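Local coordinates for protein LAIR1 ecotodomain from MGD21 antibody (Homo sapiens, PDB 7JZK) that serves as the collagen-receptor-derived immunoglobulin domain inserted in a malaria antibody, where it binds the V2 domain of a Plasmodium RIFIN, at residues 30-38 with 57-65. Residues are numbered along the deposited sequence; the frame is centred on the assembly and turned at random.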
loop_
_atom_site.group_PDB
_atom_site.type_symbol
_atom_site.label_atom_id
_atom_site.label_comp_id
_atom_site.label_asym_id
_atom_site.label_seq_id
_atom_site.Cartn_x
_atom_site.Cartn_y
_atom_site.Cartn_z
ATOM N N VAL A 30 24.308 1.686 8.838
ATOM C CA VAL A 30 24.650 0.535 8.005
ATOM C C VAL A 30 23.748 -0.628 8.354
ATOM O O VAL A 30 23.385 -0.826 9.519
ATOM C CB VAL A 30 26.139 0.172 8.164
ATOM C CG1 VAL A 30 26.401 -1.302 7.802
ATOM C CG2 VAL A 30 27.003 1.086 7.300
ATOM N N GLY A 31 23.367 -1.399 7.341
ATOM C CA GLY A 31 22.550 -2.561 7.574
ATOM C C GLY A 31 21.063 -2.327 7.500
ATOM O O GLY A 31 20.297 -3.177 7.972
ATOM N N VAL A 32 20.620 -1.201 6.932
ATOM C CA VAL A 32 19.188 -1.002 6.766
ATOM C C VAL A 32 18.654 -2.107 5.870
ATOM O O VAL A 32 19.177 -2.347 4.776
ATOM C CB VAL A 32 18.890 0.377 6.157
ATOM C CG1 VAL A 32 17.417 0.469 5.791
ATOM C CG2 VAL A 32 19.271 1.491 7.105
ATOM N N GLN A 33 17.617 -2.799 6.337
ATOM C CA GLN A 33 16.959 -3.772 5.475
ATOM C C GLN A 33 16.027 -3.083 4.499
ATOM O O GLN A 33 16.124 -3.292 3.286
ATOM C CB GLN A 33 16.181 -4.768 6.313
ATOM C CG GLN A 33 16.992 -5.351 7.423
ATOM C CD GLN A 33 16.248 -6.451 8.105
ATOM O OE1 GLN A 33 15.300 -7.020 7.544
ATOM N NE2 GLN A 33 16.646 -6.754 9.331
ATOM N N THR A 34 15.160 -2.209 5.005
ATOM C CA THR A 34 14.198 -1.543 4.149
ATOM C C THR A 34 14.116 -0.068 4.516
ATOM O O THR A 34 14.059 0.287 5.697
ATOM C CB THR A 34 12.801 -2.165 4.290
ATOM O OG1 THR A 34 12.896 -3.591 4.277
ATOM C CG2 THR A 34 11.986 -1.787 3.118
ATOM N N PHE A 35 14.081 0.777 3.495
ATOM C CA PHE A 35 13.720 2.178 3.639
ATOM C C PHE A 35 12.287 2.364 3.157
ATOM O O PHE A 35 11.928 1.862 2.088
ATOM C CB PHE A 35 14.638 3.059 2.802
ATOM C CG PHE A 35 15.638 3.790 3.598
ATOM C CD1 PHE A 35 16.980 3.480 3.490
ATOM C CD2 PHE A 35 15.239 4.751 4.498
ATOM C CE1 PHE A 35 17.921 4.154 4.252
ATOM C CE2 PHE A 35 16.153 5.422 5.255
ATOM C CZ PHE A 35 17.503 5.130 5.134
ATOM N N ARG A 36 11.480 3.107 3.917
ATOM C CA ARG A 36 10.115 3.448 3.530
ATOM C C ARG A 36 9.979 4.963 3.486
ATOM O O ARG A 36 10.241 5.648 4.490
ATOM C CB ARG A 36 9.103 2.864 4.514
ATOM C CG ARG A 36 7.716 3.477 4.500
ATOM C CD ARG A 36 6.752 2.627 5.334
ATOM N NE ARG A 36 6.723 1.229 4.905
ATOM C CZ ARG A 36 5.977 0.284 5.481
ATOM N NH1 ARG A 36 5.195 0.580 6.519
ATOM N NH2 ARG A 36 6.008 -0.963 5.022
ATOM N N LEU A 37 9.529 5.469 2.338
ATOM C CA LEU A 37 9.295 6.886 2.110
ATOM C C LEU A 37 7.809 7.147 2.259
ATOM O O LEU A 37 7.004 6.551 1.532
ATOM C CB LEU A 37 9.786 7.303 0.732
ATOM C CG LEU A 37 9.404 8.706 0.295
ATOM C CD1 LEU A 37 10.282 9.739 1.008
ATOM C CD2 LEU A 37 9.639 8.763 -1.203
ATOM N N GLU A 38 7.482 7.943 3.260
ATOM C CA GLU A 38 6.075 8.188 3.596
ATOM C C GLU A 38 5.657 9.576 3.159
ATOM O O GLU A 38 6.500 10.452 3.085
ATOM C CB GLU A 38 5.878 8.059 5.100
ATOM C CG GLU A 38 5.835 6.655 5.649
ATOM C CD GLU A 38 5.551 6.673 7.138
ATOM O OE1 GLU A 38 5.616 5.620 7.769
ATOM O OE2 GLU A 38 5.262 7.750 7.654
ATOM N N SER A 57 29.573 3.582 8.005
ATOM C CA SER A 57 28.531 3.877 8.978
ATOM C C SER A 57 27.260 4.501 8.400
ATOM O O SER A 57 26.318 4.730 9.165
ATOM C CB SER A 57 29.078 4.806 10.076
ATOM O OG SER A 57 29.472 6.052 9.531
ATOM N N GLU A 58 27.173 4.733 7.083
ATOM C CA GLU A 58 26.020 5.428 6.516
ATOM C C GLU A 58 25.550 4.773 5.223
ATOM O O GLU A 58 26.324 4.619 4.274
ATOM C CB GLU A 58 26.346 6.903 6.276
ATOM C CG GLU A 58 26.375 7.657 7.591
ATOM C CD GLU A 58 26.224 9.154 7.457
ATOM O OE1 GLU A 58 25.888 9.636 6.348
ATOM O OE2 GLU A 58 26.460 9.843 8.477
ATOM N N SER A 59 24.254 4.416 5.189
ATOM C CA SER A 59 23.631 3.823 4.008
ATOM C C SER A 59 22.460 4.677 3.576
ATOM O O SER A 59 21.875 5.418 4.376
ATOM C CB SER A 59 23.141 2.369 4.230
ATOM O OG SER A 59 22.076 2.291 5.161
ATOM N N GLU A 60 22.119 4.559 2.302
ATOM C CA GLU A 60 21.103 5.427 1.760
ATOM C C GLU A 60 20.237 4.657 0.785
ATOM O O GLU A 60 20.576 3.558 0.340
ATOM C CB GLU A 60 21.721 6.642 1.062
ATOM C CG GLU A 60 22.244 6.328 -0.318
ATOM C CD GLU A 60 22.688 7.568 -1.074
ATOM O OE1 GLU A 60 22.722 7.529 -2.328
ATOM O OE2 GLU A 60 22.990 8.586 -0.412
ATOM N N ALA A 61 19.092 5.259 0.488
ATOM C CA ALA A 61 18.154 4.753 -0.496
ATOM C C ALA A 61 17.569 5.959 -1.203
ATOM O O ALA A 61 17.363 7.010 -0.586
ATOM C CB ALA A 61 17.047 3.912 0.133
ATOM N N ARG A 62 17.299 5.803 -2.493
ATOM C CA ARG A 62 16.868 6.910 -3.324
ATOM C C ARG A 62 15.495 6.607 -3.912
ATOM O O ARG A 62 15.267 5.505 -4.426
ATOM C CB ARG A 62 17.894 7.119 -4.435
ATOM C CG ARG A 62 19.261 7.410 -3.863
ATOM C CD ARG A 62 20.228 7.974 -4.872
ATOM N NE ARG A 62 20.630 9.279 -4.378
ATOM C CZ ARG A 62 21.750 9.901 -4.699
ATOM N NH1 ARG A 62 22.617 9.337 -5.532
ATOM N NH2 ARG A 62 21.999 11.095 -4.173
ATOM N N PHE A 63 14.589 7.585 -3.851
ATOM C CA PHE A 63 13.254 7.487 -4.447
ATOM C C PHE A 63 13.144 8.647 -5.421
ATOM O O PHE A 63 13.165 9.806 -4.996
ATOM C CB PHE A 63 12.146 7.572 -3.390
ATOM C CG PHE A 63 12.302 6.595 -2.250
ATOM C CD1 PHE A 63 13.163 6.870 -1.189
ATOM C CD2 PHE A 63 11.578 5.414 -2.222
ATOM C CE1 PHE A 63 13.307 5.985 -0.154
ATOM C CE2 PHE A 63 11.725 4.528 -1.173
ATOM C CZ PHE A 63 12.592 4.822 -0.141
ATOM N N ARG A 64 13.039 8.359 -6.715
ATOM C CA ARG A 64 13.143 9.414 -7.711
ATOM C C ARG A 64 11.845 9.552 -8.501
ATOM O O ARG A 64 11.326 8.568 -9.033
ATOM C CB ARG A 64 14.294 9.117 -8.665
ATOM C CG ARG A 64 14.178 9.888 -9.970
ATOM C CD ARG A 64 15.131 9.339 -11.040
ATOM N NE ARG A 64 14.883 10.052 -12.286
ATOM C CZ ARG A 64 15.607 11.086 -12.704
ATOM N NH1 ARG A 64 15.292 11.688 -13.842
ATOM N NH2 ARG A 64 16.651 11.511 -11.993
ATOM N N ILE A 65 11.344 10.780 -8.606
ATOM C CA ILE A 65 10.216 11.108 -9.465
ATOM C C ILE A 65 10.767 11.791 -10.712
ATOM O O ILE A 65 11.371 12.867 -10.617
ATOM C CB ILE A 65 9.198 12.014 -8.747
ATOM C CG1 ILE A 65 8.615 11.335 -7.507
ATOM C CG2 ILE A 65 8.080 12.418 -9.710
ATOM C CD1 ILE A 65 7.721 12.260 -6.707
#
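The hydroxyl of S59 meets V32 across the contact, OG lying 3.5 Å from V32 CG2, while its hydrogen bond goes to P29 O, just before segment 30-38. A first torsion of 66°, with OG between its own backbone N and carbonyl carbon, directs the oxygen to P29 O, so a buried hydroxyl beside V32 has its hydrogen-bond partner. Nearer the loop end, V30 CG2 rests on the backbone of S57, 3.6 Å from its C atom.

Along the strands the contact becomes apolar. F35 packs obliquely against A61, CD1 to CB 3.4 Å, and its CE1 edge comes near S59 O, close to the ring plane. The F63 ring lies beneath L37, whose CB sits 3.6 Å from the ring centroid and only 2° off the normal, a well-centred CH-pi contact; L37 CD2 reaches back to F63 CB at 3.5 Å. F35 O approaches the edge of the same ring, 3.8 Å from CZ.

The strand axes pass 8.1 Å apart at 43°, and the two strands belong to different sheets, so side chains rather than backbone bonds join them, as between the facing sheets of an immunoglobulin sandwich. F35 and F63 also touch C26, and F63 and L37 pack against F79 and A78 of the Rifin chain respectively. The chemistry therefore implies an apolar intersheet core that continues into the RIFIN interface, with its serine hydroxyl held by a backbone carbonyl.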